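PDB 4RNA: papain-like protease from Human betacoronavirus 2c EMC/2012, which is a cysteine protease that probably cleaves the viral replicase polyprotein and, as in related coronavirus enzymes, removes ubiquitin and ubiquitin-like modifiers from host proteins. Local coordinates for residues Cys34-Gly39 with Tyr57-Leu62. Numbering follows the deposited sequence.
With PO4 (phosphate ion), chain F.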
loop_
_atom_site.group_PDB
_atom_site.type_symbol
_atom_site.label_atom_id
_atom_site.label_comp_id
_atom_site.label_asym_id
_atom_site.label_seq_id
_atom_site.Cartn_x
_atom_site.Cartn_y
_atom_site.Cartn_z
ATOM N N CYS A 34 -5.706 21.044 -7.192
ATOM C CA CYS A 34 -5.187 20.158 -8.230
ATOM C C CYS A 34 -6.391 19.626 -9.012
ATOM O O CYS A 34 -7.286 18.997 -8.432
ATOM C CB CYS A 34 -4.442 18.977 -7.611
ATOM S SG CYS A 34 -3.850 17.860 -8.923
ATOM N N VAL A 35 -6.401 19.872 -10.316
ATOM C CA VAL A 35 -7.603 19.528 -11.113
ATOM C C VAL A 35 -7.210 18.824 -12.394
ATOM O O VAL A 35 -6.217 19.188 -13.071
ATOM C CB VAL A 35 -8.466 20.784 -11.488
ATOM C CG1 VAL A 35 -9.284 21.298 -10.315
ATOM C CG2 VAL A 35 -7.572 21.870 -12.043
ATOM N N PHE A 36 -8.025 17.845 -12.756
ATOM C CA PHE A 36 -7.756 17.115 -14.028
ATOM C C PHE A 36 -8.911 17.404 -14.971
ATOM O O PHE A 36 -10.084 17.498 -14.540
ATOM C CB PHE A 36 -7.720 15.597 -13.789
ATOM C CG PHE A 36 -6.421 15.115 -13.204
ATOM C CD1 PHE A 36 -6.034 15.521 -11.959
ATOM C CD2 PHE A 36 -5.528 14.342 -13.997
ATOM C CE1 PHE A 36 -4.816 15.096 -11.410
ATOM C CE2 PHE A 36 -4.318 13.893 -13.464
ATOM C CZ PHE A 36 -3.959 14.299 -12.177
ATOM N N PHE A 37 -8.600 17.448 -16.258
ATOM C CA PHE A 37 -9.614 17.565 -17.298
ATOM C C PHE A 37 -9.229 16.664 -18.446
ATOM O O PHE A 37 -8.106 16.747 -18.984
ATOM C CB PHE A 37 -9.707 19.004 -17.805
ATOM C CG PHE A 37 -10.661 19.179 -18.965
ATOM C CD1 PHE A 37 -12.045 19.260 -18.749
ATOM C CD2 PHE A 37 -10.181 19.266 -20.279
ATOM C CE1 PHE A 37 -12.933 19.423 -19.822
ATOM C CE2 PHE A 37 -11.061 19.415 -21.353
ATOM C CZ PHE A 37 -12.436 19.503 -21.127
ATOM N N ASN A 38 -10.157 15.795 -18.806
ATOM C CA ASN A 38 -9.962 14.859 -19.885
ATOM C C ASN A 38 -8.643 14.126 -19.718
ATOM O O ASN A 38 -7.912 13.911 -20.661
ATOM C CB ASN A 38 -10.040 15.579 -21.236
ATOM C CG ASN A 38 -10.442 14.644 -22.359
ATOM O OD1 ASN A 38 -11.423 13.902 -22.235
ATOM N ND2 ASN A 38 -9.681 14.656 -23.452
ATOM N N GLY A 39 -8.342 13.724 -18.496
ATOM C CA GLY A 39 -7.150 12.927 -18.265
ATOM C C GLY A 39 -5.838 13.674 -18.017
ATOM O O GLY A 39 -4.866 13.037 -17.677
ATOM N N TYR A 57 -12.305 17.463 -12.646
ATOM C CA TYR A 57 -12.059 16.447 -11.614
ATOM C C TYR A 57 -11.120 16.977 -10.560
ATOM O O TYR A 57 -10.006 17.210 -10.816
ATOM C CB TYR A 57 -11.530 15.154 -12.251
ATOM C CG TYR A 57 -12.682 14.322 -12.586
ATOM C CD1 TYR A 57 -13.341 14.480 -13.801
ATOM C CD2 TYR A 57 -13.192 13.421 -11.635
ATOM C CE1 TYR A 57 -14.484 13.729 -14.079
ATOM C CE2 TYR A 57 -14.300 12.640 -11.921
ATOM C CZ TYR A 57 -14.951 12.829 -13.119
ATOM O OH TYR A 57 -16.049 12.037 -13.351
ATOM N N LEU A 58 -11.587 17.235 -9.355
ATOM C CA LEU A 58 -10.707 17.837 -8.319
ATOM C C LEU A 58 -9.927 16.726 -7.564
ATOM O O LEU A 58 -10.497 15.666 -7.248
ATOM C CB LEU A 58 -11.544 18.643 -7.302
ATOM C CG LEU A 58 -10.762 19.399 -6.194
ATOM C CD1 LEU A 58 -9.783 20.512 -6.713
ATOM C CD2 LEU A 58 -11.801 20.032 -5.290
ATOM N N ALA A 59 -8.628 16.923 -7.298
ATOM C CA ALA A 59 -7.797 15.856 -6.638
ATOM C C ALA A 59 -7.441 16.256 -5.179
ATOM O O ALA A 59 -7.003 15.413 -4.420
ATOM C CB ALA A 59 -6.531 15.510 -7.439
ATOM N N ASP A 60 -7.615 17.528 -4.774
ATOM C CA ASP A 60 -7.224 17.942 -3.385
ATOM C C ASP A 60 -7.896 19.219 -3.090
ATOM O O ASP A 60 -8.586 19.742 -3.944
ATOM C CB ASP A 60 -5.677 17.987 -3.112
ATOM C CG ASP A 60 -4.912 19.008 -4.030
ATOM O OD1 ASP A 60 -5.534 20.015 -4.495
ATOM O OD2 ASP A 60 -3.674 18.802 -4.264
ATOM N N ASN A 61 -7.842 19.657 -1.831
ATOM C CA ASN A 61 -8.682 20.762 -1.398
ATOM C C ASN A 61 -10.171 20.588 -1.382
ATOM O O ASN A 61 -10.849 21.542 -1.734
ATOM C CB ASN A 61 -8.465 21.975 -2.278
ATOM C CG ASN A 61 -7.328 22.707 -1.835
ATOM O OD1 ASN A 61 -6.366 22.839 -2.595
ATOM N ND2 ASN A 61 -7.328 23.074 -0.550
ATOM N N LEU A 62 -10.679 19.459 -0.861
ATOM C CA LEU A 62 -12.003 19.068 -1.169
ATOM C C LEU A 62 -12.778 19.672 0.004
ATOM O O LEU A 62 -12.213 19.815 1.109
ATOM C CB LEU A 62 -12.146 17.514 -1.095
ATOM C CG LEU A 62 -11.312 16.476 -1.872
ATOM C CD1 LEU A 62 -11.988 15.096 -1.839
ATOM C CD2 LEU A 62 -10.815 16.856 -3.278
HETATM P P PO4 F . -8.095 17.624 1.318
HETATM O O1 PO4 F . -8.402 18.750 2.288
HETATM O O2 PO4 F . -9.040 16.469 1.566
HETATM O O3 PO4 F . -8.314 18.016 -0.114
HETATM O O4 PO4 F . -6.649 17.219 1.545
#
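F36 and Y57 form the antiparallel hydrogen-bonded pair of this contact. F36 N donates to Y57 O at 2.8 Å and Y57 N returns the bond to F36 O at 2.9 Å. At the next pair, one residue back from F36 and one on from Y57, V35 faces L58 as a non-hydrogen-bonded pair, and V35 CA-H leans on the same Y57 O. Past the end of strand 55-58 the ladder gains a further rung, A59 N to C34 O at 2.7 Å. The last polar link uses a side chain: C34 N reaches D60 OD1 at 2.9 Å, almost straight at the hydrogen (172°) but 36° out of the carboxylate plane. D60 chi1 of 61° sets CG between its own backbone N and carbonyl carbon, and the carboxylate also lies against C34 CB.

In the five-stranded mixed sheet of the N-terminal ubiquitin-like domain of coronavirus papain-like proteases, 35-37 lies between 55-58 and the edge strand 40-41. L58 continues the pairing inward through a backbone bond to T11.

Apolar contacts divide between the two faces. On one, V35 CG1 touches L58 CD1 at 3.7 Å, the side chains crossing obliquely; CD1 also rests on C34 O. On the other, the CB atoms of F36 and Y57 meet at 4.1 Å. Beyond the paired residues, next to the F36 ring, A59 CB sits 3.9 Å from C34 SG and 4.3 Å from F36 CE1. Here helix 81-92 covers the sheet: Y86 meets the F36 ring edge-to-face and its hydroxyl bonds to L58 O. On the far side of the contact, G213 of the second subunit packs on D60.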